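Long-range contact in nicotinate-nucleotide pyrophosphorylase (Francisella tularensis subsp. tularensis, PDB 3TQV), which probably makes nicotinate mononucleotide for NAD biosynthesis by transferring phosphoribose from PRPP to quinolinate, with loss of carbon dioxide and diphosphate: residues Glu55-Ile68 and Thr109-Thr122. Numbering follows the deposited sequence.
Sequences EMILCGQDFANEVI and TILNFIQMLSGTAT
Met56 and Ile57 meet Thr122 where a short strand of the N-terminal domain of this quinolinate phosphoribosyltransferase runs along the long helix 100-130, before turning into helix 61-71, which packs antiparallel to it (the axes of 61-68 and 109-122 approach to 8.8 Å, with 171° between N-to-C directions). The side chain of Met56, a selenomethionine, folds back through its last two torsions and sets CE against Ser118 CB. Ile57 N donates almost straight to Thr122 OG1 (2.9 Å, 165° at the hydrogen). That hydroxyl in turn donates to Ser118 O, so it is donor to its own helix and acceptor to the strand. Ser118 O takes this bond on one face of its carbonyl plane and the Thr122 N bond on the other. Leu58 CD1 touches Ile114 CG2. One turn of the long helix away from Thr122, Ser118 OG receives Cys59 N at 3.0 Å, more bent. With SG anti to the backbone N, Cys59 lays its sulfur against Leu117 CB, while helix 149-159 also touches this side chain. Gly60, the N-cap, brings its carbonyl O to 3.5 Å from Ile114 CD1. The rings of Phe63 and Phe113 have planes 12° apart and centroids 4.8 Å from each other, but are offset so far that they hardly overlap, and Phe63 CB sits over the Phe113 face. Ala64 CB meets Ile110 CG2, Val67 splits its methyls between Thr109 and Ile110, and Ile68 CD1 reaches Ile110 CD1 at 3.5 Å.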
loop_
_atom_site.group_PDB
_atom_site.type_symbol
_atom_site.label_atom_id
_atom_site.label_comp_id
_atom_site.label_asym_id
_atom_site.label_seq_id
_atom_site.Cartn_x
_atom_site.Cartn_y
_atom_site.Cartn_z
ATOM N N GLU B 55 1.434 11.777 -15.930
ATOM C CA GLU B 55 2.844 12.042 -15.659
ATOM C C GLU B 55 3.239 11.325 -14.383
ATOM O O GLU B 55 2.434 11.203 -13.453
ATOM C CB GLU B 55 3.087 13.543 -15.525
ATOM C CG GLU B 55 4.545 13.976 -15.461
ATOM C CD GLU B 55 4.672 15.494 -15.440
ATOM O OE1 GLU B 55 5.099 16.050 -14.408
ATOM O OE2 GLU B 55 4.323 16.125 -16.460
HETATM N N MSE B 56 4.477 10.845 -14.329
HETATM C CA MSE B 56 4.862 9.978 -13.233
HETATM C C MSE B 56 6.359 9.818 -13.121
HETATM O O MSE B 56 7.081 10.002 -14.092
HETATM C CB MSE B 56 4.226 8.608 -13.432
HETATM C CG MSE B 56 4.642 7.940 -14.725
HETATM SE SE MSE B 56 5.714 6.336 -14.428
HETATM C CE MSE B 56 4.311 5.064 -13.992
ATOM N N ILE B 57 6.811 9.481 -11.912
ATOM C CA ILE B 57 8.188 9.051 -11.672
ATOM C C ILE B 57 8.220 7.535 -11.634
ATOM O O ILE B 57 7.678 6.917 -10.721
ATOM C CB ILE B 57 8.750 9.594 -10.348
ATOM C CG1 ILE B 57 8.667 11.126 -10.302
ATOM C CG2 ILE B 57 10.192 9.147 -10.170
ATOM C CD1 ILE B 57 9.512 11.830 -11.378
ATOM N N LEU B 58 8.843 6.941 -12.642
ATOM C CA LEU B 58 8.939 5.497 -12.751
ATOM C C LEU B 58 9.747 4.869 -11.630
ATOM O O LEU B 58 10.809 5.367 -11.234
ATOM C CB LEU B 58 9.551 5.109 -14.096
ATOM C CG LEU B 58 9.944 3.638 -14.338
ATOM C CD1 LEU B 58 8.773 2.687 -14.049
ATOM C CD2 LEU B 58 10.456 3.450 -15.772
ATOM N N CYS B 59 9.221 3.758 -11.134
ATOM C CA CYS B 59 9.890 2.914 -10.156
ATOM C C CYS B 59 9.300 1.501 -10.269
ATOM O O CYS B 59 8.080 1.321 -10.329
ATOM C CB CYS B 59 9.721 3.491 -8.754
ATOM S SG CYS B 59 10.696 2.656 -7.487
ATOM N N GLY B 60 10.157 0.494 -10.342
ATOM C CA GLY B 60 9.665 -0.864 -10.481
ATOM C C GLY B 60 10.308 -1.742 -11.539
ATOM O O GLY B 60 10.001 -2.928 -11.600
ATOM N N GLN B 61 11.180 -1.174 -12.369
ATOM C CA GLN B 61 11.957 -1.962 -13.336
ATOM C C GLN B 61 12.367 -3.344 -12.824
ATOM O O GLN B 61 11.979 -4.362 -13.406
ATOM C CB GLN B 61 13.200 -1.199 -13.789
ATOM C CG GLN B 61 12.951 -0.296 -14.995
ATOM C CD GLN B 61 14.222 0.369 -15.510
ATOM O OE1 GLN B 61 14.599 0.191 -16.667
ATOM N NE2 GLN B 61 14.872 1.145 -14.658
ATOM N N ASP B 62 13.142 -3.367 -11.739
ATOM C CA ASP B 62 13.620 -4.617 -11.134
ATOM C C ASP B 62 12.545 -5.667 -10.877
ATOM O O ASP B 62 12.753 -6.846 -11.149
ATOM C CB ASP B 62 14.342 -4.350 -9.813
ATOM C CG ASP B 62 15.629 -3.619 -10.001
ATOM O OD1 ASP B 62 16.167 -3.672 -11.123
ATOM O OD2 ASP B 62 16.103 -2.995 -9.029
ATOM N N PHE B 63 11.414 -5.247 -10.320
ATOM C CA PHE B 63 10.307 -6.173 -10.079
ATOM C C PHE B 63 9.709 -6.714 -11.375
ATOM O O PHE B 63 9.640 -7.926 -11.581
ATOM C CB PHE B 63 9.221 -5.521 -9.205
ATOM C CG PHE B 63 9.694 -5.175 -7.818
ATOM C CD1 PHE B 63 9.560 -6.083 -6.784
ATOM C CD2 PHE B 63 10.297 -3.953 -7.556
ATOM C CE1 PHE B 63 10.003 -5.789 -5.510
ATOM C CE2 PHE B 63 10.734 -3.646 -6.278
ATOM C CZ PHE B 63 10.585 -4.573 -5.252
ATOM N N ALA B 64 9.272 -5.812 -12.241
ATOM C CA ALA B 64 8.746 -6.202 -13.543
ATOM C C ALA B 64 9.688 -7.202 -14.194
ATOM O O ALA B 64 9.272 -8.279 -14.600
ATOM C CB ALA B 64 8.588 -4.998 -14.413
ATOM N N ASN B 65 10.965 -6.839 -14.277
ATOM C CA ASN B 65 11.992 -7.739 -14.778
ATOM C C ASN B 65 11.936 -9.102 -14.093
ATOM O O ASN B 65 12.083 -10.145 -14.741
ATOM C CB ASN B 65 13.382 -7.127 -14.576
ATOM C CG ASN B 65 13.696 -6.005 -15.572
ATOM O OD1 ASN B 65 12.987 -5.806 -16.559
ATOM N ND2 ASN B 65 14.777 -5.275 -15.314
ATOM N N GLU B 66 11.732 -9.092 -12.778
ATOM C CA GLU B 66 11.794 -10.323 -12.017
ATOM C C GLU B 66 10.554 -11.167 -12.262
ATOM O O GLU B 66 10.637 -12.399 -12.302
ATOM C CB GLU B 66 12.024 -10.040 -10.531
ATOM C CG GLU B 66 12.161 -11.281 -9.642
ATOM C CD GLU B 66 13.132 -12.313 -10.199
ATOM O OE1 GLU B 66 13.960 -11.960 -11.076
ATOM O OE2 GLU B 66 13.066 -13.481 -9.757
ATOM N N VAL B 67 9.412 -10.506 -12.452
ATOM C CA VAL B 67 8.190 -11.190 -12.875
ATOM C C VAL B 67 8.413 -11.912 -14.200
ATOM O O VAL B 67 8.181 -13.115 -14.298
ATOM C CB VAL B 67 6.996 -10.221 -13.019
ATOM C CG1 VAL B 67 5.760 -10.962 -13.496
ATOM C CG2 VAL B 67 6.714 -9.503 -11.711
ATOM N N ILE B 68 8.856 -11.188 -15.225
ATOM C CA ILE B 68 9.195 -11.820 -16.506
ATOM C C ILE B 68 10.072 -13.052 -16.290
ATOM O O ILE B 68 9.731 -14.168 -16.699
ATOM C CB ILE B 68 9.956 -10.857 -17.449
ATOM C CG1 ILE B 68 9.015 -9.793 -17.984
ATOM C CG2 ILE B 68 10.575 -11.606 -18.618
ATOM C CD1 ILE B 68 7.567 -10.217 -17.933
ATOM N N THR B 109 0.354 -8.568 -12.330
ATOM C CA THR B 109 1.452 -8.524 -11.371
ATOM C C THR B 109 2.460 -7.445 -11.752
ATOM O O THR B 109 2.819 -6.620 -10.932
ATOM C CB THR B 109 2.173 -9.905 -11.233
ATOM O OG1 THR B 109 1.223 -10.942 -10.960
ATOM C CG2 THR B 109 3.192 -9.880 -10.111
ATOM N N ILE B 110 2.919 -7.440 -12.994
ATOM C CA ILE B 110 3.863 -6.405 -13.421
ATOM C C ILE B 110 3.358 -5.005 -13.089
ATOM O O ILE B 110 4.027 -4.232 -12.394
ATOM C CB ILE B 110 4.136 -6.433 -14.929
ATOM C CG1 ILE B 110 4.905 -7.698 -15.310
ATOM C CG2 ILE B 110 4.922 -5.208 -15.325
ATOM C CD1 ILE B 110 5.253 -7.772 -16.810
ATOM N N LEU B 111 2.176 -4.664 -13.581
ATOM C CA LEU B 111 1.751 -3.296 -13.401
ATOM C C LEU B 111 1.255 -2.980 -11.988
ATOM O O LEU B 111 1.214 -1.817 -11.589
ATOM C CB LEU B 111 0.853 -2.796 -14.544
ATOM C CG LEU B 111 -0.549 -3.234 -14.912
ATOM C CD1 LEU B 111 -1.513 -2.119 -14.569
ATOM C CD2 LEU B 111 -0.574 -3.489 -16.401
ATOM N N ASN B 112 0.954 -4.011 -11.207
ATOM C CA ASN B 112 0.701 -3.797 -9.781
ATOM C C ASN B 112 1.940 -3.342 -9.015
ATOM O O ASN B 112 1.837 -2.653 -8.002
ATOM C CB ASN B 112 0.111 -5.039 -9.120
ATOM C CG ASN B 112 -1.381 -5.137 -9.313
ATOM O OD1 ASN B 112 -1.985 -6.171 -9.043
ATOM N ND2 ASN B 112 -1.983 -4.063 -9.800
ATOM N N PHE B 113 3.117 -3.733 -9.485
ATOM C CA PHE B 113 4.340 -3.237 -8.868
ATOM C C PHE B 113 4.712 -1.828 -9.337
ATOM O O PHE B 113 5.123 -0.983 -8.534
ATOM C CB PHE B 113 5.507 -4.193 -9.088
ATOM C CG PHE B 113 5.565 -5.318 -8.097
ATOM C CD1 PHE B 113 5.124 -6.580 -8.440
ATOM C CD2 PHE B 113 6.079 -5.114 -6.832
ATOM C CE1 PHE B 113 5.202 -7.611 -7.552
ATOM C CE2 PHE B 113 6.161 -6.155 -5.932
ATOM C CZ PHE B 113 5.720 -7.402 -6.288
ATOM N N ILE B 114 4.566 -1.569 -10.629
ATOM C CA ILE B 114 4.884 -0.243 -11.136
ATOM C C ILE B 114 3.886 0.767 -10.575
ATOM O O ILE B 114 4.285 1.816 -10.087
ATOM C CB ILE B 114 4.903 -0.190 -12.684
ATOM C CG1 ILE B 114 5.553 -1.443 -13.256
ATOM C CG2 ILE B 114 5.662 1.016 -13.165
ATOM C CD1 ILE B 114 6.851 -1.787 -12.609
ATOM N N GLN B 115 2.596 0.442 -10.637
ATOM C CA GLN B 115 1.541 1.318 -10.111
ATOM C C GLN B 115 1.909 1.852 -8.757
ATOM O O GLN B 115 1.773 3.039 -8.466
ATOM C CB GLN B 115 0.280 0.515 -9.854
ATOM C CG GLN B 115 -0.614 0.317 -11.009
ATOM C CD GLN B 115 -1.721 -0.626 -10.649
ATOM O OE1 GLN B 115 -1.823 -1.082 -9.502
ATOM N NE2 GLN B 115 -2.560 -0.934 -11.620
HETATM N N MSE B 116 2.326 0.920 -7.918
HETATM C CA MSE B 116 2.507 1.171 -6.518
HETATM C C MSE B 116 3.759 1.996 -6.285
HETATM O O MSE B 116 3.696 3.108 -5.752
HETATM C CB MSE B 116 2.611 -0.157 -5.790
HETATM C CG MSE B 116 2.604 -0.016 -4.297
HETATM SE SE MSE B 116 3.396 -1.572 -3.486
HETATM C CE MSE B 116 3.687 -0.831 -1.708
ATOM N N LEU B 117 4.891 1.444 -6.706
ATOM C CA LEU B 117 6.185 2.061 -6.459
ATOM C C LEU B 117 6.330 3.383 -7.183
ATOM O O LEU B 117 6.900 4.329 -6.644
ATOM C CB LEU B 117 7.314 1.102 -6.841
ATOM C CG LEU B 117 7.243 -0.196 -6.023
ATOM C CD1 LEU B 117 8.212 -1.251 -6.538
ATOM C CD2 LEU B 117 7.463 0.087 -4.539
ATOM N N SER B 118 5.807 3.457 -8.399
ATOM C CA SER B 118 5.850 4.709 -9.136
ATOM C C SER B 118 4.928 5.669 -8.420
ATOM O O SER B 118 5.148 6.880 -8.414
ATOM C CB SER B 118 5.389 4.517 -10.576
ATOM O OG SER B 118 6.196 3.577 -11.249
ATOM N N GLY B 119 3.885 5.120 -7.812
ATOM C CA GLY B 119 2.989 5.928 -7.016
ATOM C C GLY B 119 3.784 6.601 -5.915
ATOM O O GLY B 119 3.840 7.835 -5.825
ATOM N N THR B 120 4.406 5.775 -5.081
ATOM C CA THR B 120 5.251 6.273 -4.021
ATOM C C THR B 120 6.289 7.269 -4.510
ATOM O O THR B 120 6.473 8.313 -3.889
ATOM C CB THR B 120 5.926 5.144 -3.246
ATOM O OG1 THR B 120 4.934 4.453 -2.481
ATOM C CG2 THR B 120 6.991 5.708 -2.281
ATOM N N ALA B 121 6.966 6.969 -5.614
ATOM C CA ALA B 121 8.009 7.879 -6.112
ATOM C C ALA B 121 7.407 9.212 -6.524
ATOM O O ALA B 121 7.935 10.267 -6.198
ATOM C CB ALA B 121 8.784 7.259 -7.265
ATOM N N THR B 122 6.283 9.153 -7.223
ATOM C CA THR B 122 5.581 10.347 -7.695
ATOM C C THR B 122 5.060 11.258 -6.562
ATOM O O THR B 122 5.099 12.489 -6.677
ATOM C CB THR B 122 4.432 9.939 -8.652
ATOM O OG1 THR B 122 4.969 9.110 -9.697
ATOM C CG2 THR B 122 3.715 11.160 -9.249
#